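Local coordinates for Mll3558 protein (Mesorhizobium loti, PDB 3RD6) that is of unknown function but belongs to the AHA1 family and has the helix-grip fold of the Bet v 1-like clan, whose members often bind hydrophobic ligands, at residues F10-Y16 / T114-E120. Sequence-based numbering, arbitrary orientation.
Sequences FTIERTY and TRLTYTE
Phe10 lays one ring face over Glu120 CB, a CH-pi contact in which CB stands 3.9 Å from the ring centroid. With chi1 at 67°, Phe10 CG is tucked over its own backbone, and the ring leans to the neighbouring strand. The Glu120 carboxylate extends alongside, its plane turned 54° from the ring; Tyr89 OH bonds Glu120 OE1, while Tyr118 OH meets Glu120 OE2 at 3.3 Å, nearly along the C-O axis.

At the other end of this face Tyr16 turns its ring edge to Thr114 CG2 and Leu116 CB, the latter 4.0 Å from Tyr16 CE2 and in the ring plane. Its hydroxyl bonds Leu142 O in helix 131-148, which packs over this face.

On the reverse face Glu13 and Arg115 run side by side, carboxylate and guanidinium 22° apart, in a long salt bridge of 3.5 Å between Glu13 OE2 and Arg115 NH2. Between the two faces antiparallel backbone bonds join strand 5-16, outermost in this chain, to strand 113-125.

The chemistry thus divides by face: charge pairing on the more exposed side, and toward the helix aromatic rings packed on aliphatic carbons, beside a carboxylate held in place by hydroxyl partners.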
ATOM      1  N   PHE A  10      -1.996 -10.958   7.404  1.00 39.50           N
ATOM      2  CA  PHE A  10      -2.914 -12.053   7.658  1.00 34.27           C
ATOM      3  C   PHE A  10      -3.477 -12.497   6.328  1.00 45.55           C
ATOM      4  O   PHE A  10      -3.464 -11.738   5.350  1.00 45.99           O
ATOM      5  CB  PHE A  10      -4.030 -11.639   8.635  1.00 41.89           C
ATOM      6  CG  PHE A  10      -4.993 -10.617   8.098  1.00 46.31           C
ATOM      7  CD1 PHE A  10      -5.973 -10.974   7.187  1.00 38.51           C
ATOM      8  CD2 PHE A  10      -4.943  -9.306   8.530  1.00 39.98           C
ATOM      9  CE1 PHE A  10      -6.896 -10.038   6.714  1.00 38.29           C
ATOM     10  CE2 PHE A  10      -5.856  -8.371   8.061  1.00 42.86           C
ATOM     11  CZ  PHE A  10      -6.830  -8.741   7.154  1.00 34.36           C
ATOM     12  N   THR A  11      -3.948 -13.737   6.280  1.00 48.48           N
ATOM     13  CA  THR A  11      -4.503 -14.278   5.049  1.00 53.35           C
ATOM     14  C   THR A  11      -5.811 -15.012   5.308  1.00 55.32           C
ATOM     15  O   THR A  11      -5.985 -15.643   6.344  1.00 61.45           O
ATOM     16  CB  THR A  11      -3.482 -15.202   4.386  1.00 55.99           C
ATOM     17  OG1 THR A  11      -2.192 -14.574   4.453  1.00 49.18           O
ATOM     18  CG2 THR A  11      -3.824 -15.422   2.921  1.00 51.58           C
ATOM     19  N   ILE A  12      -6.735 -14.908   4.364  1.00 55.99           N
ATOM     20  CA  ILE A  12      -8.037 -15.536   4.490  1.00 58.80           C
ATOM     21  C   ILE A  12      -8.411 -16.279   3.211  1.00 64.25           C
ATOM     22  O   ILE A  12      -8.553 -15.674   2.155  1.00 64.56           O
ATOM     23  CB  ILE A  12      -9.116 -14.472   4.782  1.00 58.49           C
ATOM     24  CG1 ILE A  12      -8.727 -13.681   6.032  1.00 55.46           C
ATOM     25  CG2 ILE A  12     -10.467 -15.127   4.963  1.00 59.66           C
ATOM     26  CD1 ILE A  12      -9.588 -12.465   6.282  1.00 44.41           C
ATOM     27  N   GLU A  13      -8.552 -17.596   3.305  1.00 63.35           N
ATOM     28  CA  GLU A  13      -8.938 -18.392   2.147  1.00 67.87           C
ATOM     29  C   GLU A  13     -10.422 -18.677   2.255  1.00 70.88           C
ATOM     30  O   GLU A  13     -10.947 -18.913   3.346  1.00 74.49           O
ATOM     31  CB  GLU A  13      -8.172 -19.713   2.091  1.00 73.83           C
ATOM     32  CG  GLU A  13      -6.701 -19.568   1.770  1.00 82.05           C
ATOM     33  CD  GLU A  13      -5.800 -20.027   2.905  1.00 86.92           C
ATOM     34  OE1 GLU A  13      -5.937 -19.494   4.033  1.00 86.26           O
ATOM     35  OE2 GLU A  13      -4.955 -20.919   2.669  1.00 89.03           O
ATOM     36  N   ARG A  14     -11.102 -18.625   1.121  1.00 70.15           N
ATOM     37  CA  ARG A  14     -12.530 -18.873   1.093  1.00 72.02           C
ATOM     38  C   ARG A  14     -12.931 -19.195  -0.333  1.00 69.98           C
ATOM     39  O   ARG A  14     -12.747 -18.378  -1.236  1.00 66.53           O
ATOM     40  CB  ARG A  14     -13.299 -17.645   1.584  1.00 74.23           C
ATOM     41  CG  ARG A  14     -14.751 -17.946   1.884  1.00 79.73           C
ATOM     42  CD  ARG A  14     -15.477 -16.742   2.445  1.00 83.42           C
ATOM     43  NE  ARG A  14     -16.605 -17.135   3.289  1.00 82.05           N
ATOM     44  CZ  ARG A  14     -17.597 -17.929   2.901  1.00 85.24           C
ATOM     45  NH1 ARG A  14     -17.609 -18.426   1.671  1.00 82.67           N
ATOM     46  NH2 ARG A  14     -18.576 -18.224   3.749  1.00 76.88           N
ATOM     47  N   THR A  15     -13.483 -20.387  -0.535  1.00 66.46           N
ATOM     48  CA  THR A  15     -13.890 -20.806  -1.864  1.00 67.66           C
ATOM     49  C   THR A  15     -15.346 -20.499  -2.145  1.00 70.91           C
ATOM     50  O   THR A  15     -16.172 -20.445  -1.232  1.00 76.38           O
ATOM     51  CB  THR A  15     -13.652 -22.298  -2.057  1.00 68.49           C
ATOM     52  OG1 THR A  15     -12.293 -22.608  -1.721  1.00 71.68           O
ATOM     53  CG2 THR A  15     -13.928 -22.694  -3.502  1.00 60.50           C
ATOM     54  N   TYR A  16     -15.646 -20.300  -3.422  1.00 75.22           N
ATOM     55  CA  TYR A  16     -16.996 -19.981  -3.858  1.00 76.24           C
ATOM     56  C   TYR A  16     -17.387 -20.920  -4.981  1.00 76.29           C
ATOM     57  O   TYR A  16     -16.546 -21.293  -5.797  1.00 78.01           O
ATOM     58  CB  TYR A  16     -17.060 -18.532  -4.351  1.00 74.55           C
ATOM     59  CG  TYR A  16     -16.731 -17.519  -3.283  1.00 75.91           C
ATOM     60  CD1 TYR A  16     -17.703 -17.089  -2.386  1.00 72.05           C
ATOM     61  CD2 TYR A  16     -15.434 -17.024  -3.138  1.00 77.73           C
ATOM     62  CE1 TYR A  16     -17.395 -16.190  -1.369  1.00 71.29           C
ATOM     63  CE2 TYR A  16     -15.115 -16.125  -2.118  1.00 68.53           C
ATOM     64  CZ  TYR A  16     -16.100 -15.714  -1.242  1.00 70.49           C
ATOM     65  OH  TYR A  16     -15.798 -14.832  -0.237  1.00 61.50           O
ATOM     66  N   THR A 114     -14.138 -21.063  -7.448  1.00 64.07           N
ATOM     67  CA  THR A 114     -13.124 -20.025  -7.370  1.00 62.56           C
ATOM     68  C   THR A 114     -12.380 -19.986  -6.029  1.00 55.50           C
ATOM     69  O   THR A 114     -12.998 -19.996  -4.958  1.00 58.88           O
ATOM     70  CB  THR A 114     -13.751 -18.656  -7.634  1.00 53.13           C
ATOM     71  OG1 THR A 114     -12.725 -17.660  -7.653  1.00 66.91           O
ATOM     72  CG2 THR A 114     -14.751 -18.323  -6.555  1.00 58.40           C
ATOM     73  N   ARG A 115     -11.051 -19.953  -6.097  1.00 62.28           N
ATOM     74  CA  ARG A 115     -10.224 -19.902  -4.896  1.00 58.53           C
ATOM     75  C   ARG A 115      -9.837 -18.454  -4.623  1.00 56.24           C
ATOM     76  O   ARG A 115      -9.156 -17.820  -5.436  1.00 51.28           O
ATOM     77  CB  ARG A 115      -8.964 -20.751  -5.079  1.00 59.63           C
ATOM     78  CG  ARG A 115      -8.128 -20.921  -3.816  1.00 61.49           C
ATOM     79  CD  ARG A 115      -8.870 -21.713  -2.761  1.00 64.40           C
ATOM     80  NE  ARG A 115      -8.119 -21.801  -1.513  1.00 73.03           N
ATOM     81  CZ  ARG A 115      -6.880 -22.275  -1.403  1.00 80.01           C
ATOM     82  NH1 ARG A 115      -6.231 -22.711  -2.474  1.00 84.48           N
ATOM     83  NH2 ARG A 115      -6.289 -22.313  -0.217  1.00 76.80           N
ATOM     84  N   LEU A 116     -10.271 -17.930  -3.479  1.00 57.28           N
ATOM     85  CA  LEU A 116      -9.971 -16.546  -3.135  1.00 55.69           C
ATOM     86  C   LEU A 116      -9.100 -16.416  -1.914  1.00 54.42           C
ATOM     87  O   LEU A 116      -9.523 -16.707  -0.803  1.00 60.35           O
ATOM     88  CB  LEU A 116     -11.259 -15.746  -2.915  1.00 52.58           C
ATOM     89  CG  LEU A 116     -11.132 -14.295  -2.432  1.00 49.92           C
ATOM     90  CD1 LEU A 116     -12.274 -13.472  -2.981  1.00 52.37           C
ATOM     91  CD2 LEU A 116     -11.130 -14.243  -0.920  1.00 52.18           C
ATOM     92  N   THR A 117      -7.867 -15.985  -2.139  1.00 50.15           N
ATOM     93  CA  THR A 117      -6.935 -15.765  -1.049  1.00 45.58           C
ATOM     94  C   THR A 117      -6.777 -14.250  -0.931  1.00 47.99           C
ATOM     95  O   THR A 117      -6.266 -13.584  -1.837  1.00 54.01           O
ATOM     96  CB  THR A 117      -5.576 -16.472  -1.305  1.00 49.14           C
ATOM     97  OG1 THR A 117      -4.630 -16.059  -0.315  1.00 42.54           O
ATOM     98  CG2 THR A 117      -5.050 -16.156  -2.683  1.00 62.19           C
ATOM     99  N   TYR A 118      -7.267 -13.723   0.187  1.00 45.54           N
ATOM    100  CA  TYR A 118      -7.245 -12.298   0.487  1.00 40.07           C
ATOM    101  C   TYR A 118      -6.130 -12.035   1.508  1.00 38.59           C
ATOM    102  O   TYR A 118      -6.222 -12.449   2.649  1.00 44.35           O
ATOM    103  CB  TYR A 118      -8.620 -11.912   1.048  1.00 39.79           C
ATOM    104  CG  TYR A 118      -8.923 -10.436   1.197  1.00 33.56           C
ATOM    105  CD1 TYR A 118      -9.791  -9.789   0.308  1.00 38.34           C
ATOM    106  CD2 TYR A 118      -8.410  -9.703   2.267  1.00 26.72           C
ATOM    107  CE1 TYR A 118     -10.152  -8.448   0.483  1.00 28.04           C
ATOM    108  CE2 TYR A 118      -8.761  -8.351   2.454  1.00 28.32           C
ATOM    109  CZ  TYR A 118      -9.636  -7.732   1.551  1.00 23.63           C
ATOM    110  OH  TYR A 118      -9.963  -6.407   1.732  1.00 43.45           O
ATOM    111  N   THR A 119      -5.071 -11.352   1.085  1.00 42.83           N
ATOM    112  CA  THR A 119      -3.937 -11.046   1.959  1.00 38.60           C
ATOM    113  C   THR A 119      -3.819  -9.564   2.294  1.00 38.89           C
ATOM    114  O   THR A 119      -3.888  -8.711   1.408  1.00 34.33           O
ATOM    115  CB  THR A 119      -2.605 -11.477   1.310  1.00 37.08           C
ATOM    116  OG1 THR A 119      -2.680 -12.850   0.922  1.00 34.67           O
ATOM    117  CG2 THR A 119      -1.450 -11.285   2.297  1.00 32.86           C
ATOM    118  N   GLU A 120      -3.614  -9.261   3.574  1.00 31.47           N
ATOM    119  CA  GLU A 120      -3.467  -7.864   3.990  1.00 32.76           C
ATOM    120  C   GLU A 120      -2.226  -7.539   4.835  1.00 40.64           C
ATOM    121  O   GLU A 120      -2.127  -7.929   6.002  1.00 43.06           O
ATOM    122  CB  GLU A 120      -4.733  -7.390   4.722  1.00 31.53           C
ATOM    123  CG  GLU A 120      -5.300  -6.130   4.090  1.00 34.89           C
ATOM    124  CD  GLU A 120      -6.636  -5.702   4.659  1.00 37.50           C
ATOM    125  OE1 GLU A 120      -6.659  -5.183   5.787  1.00 39.26           O
ATOM    126  OE2 GLU A 120      -7.668  -5.888   3.974  1.00 37.31           O
TER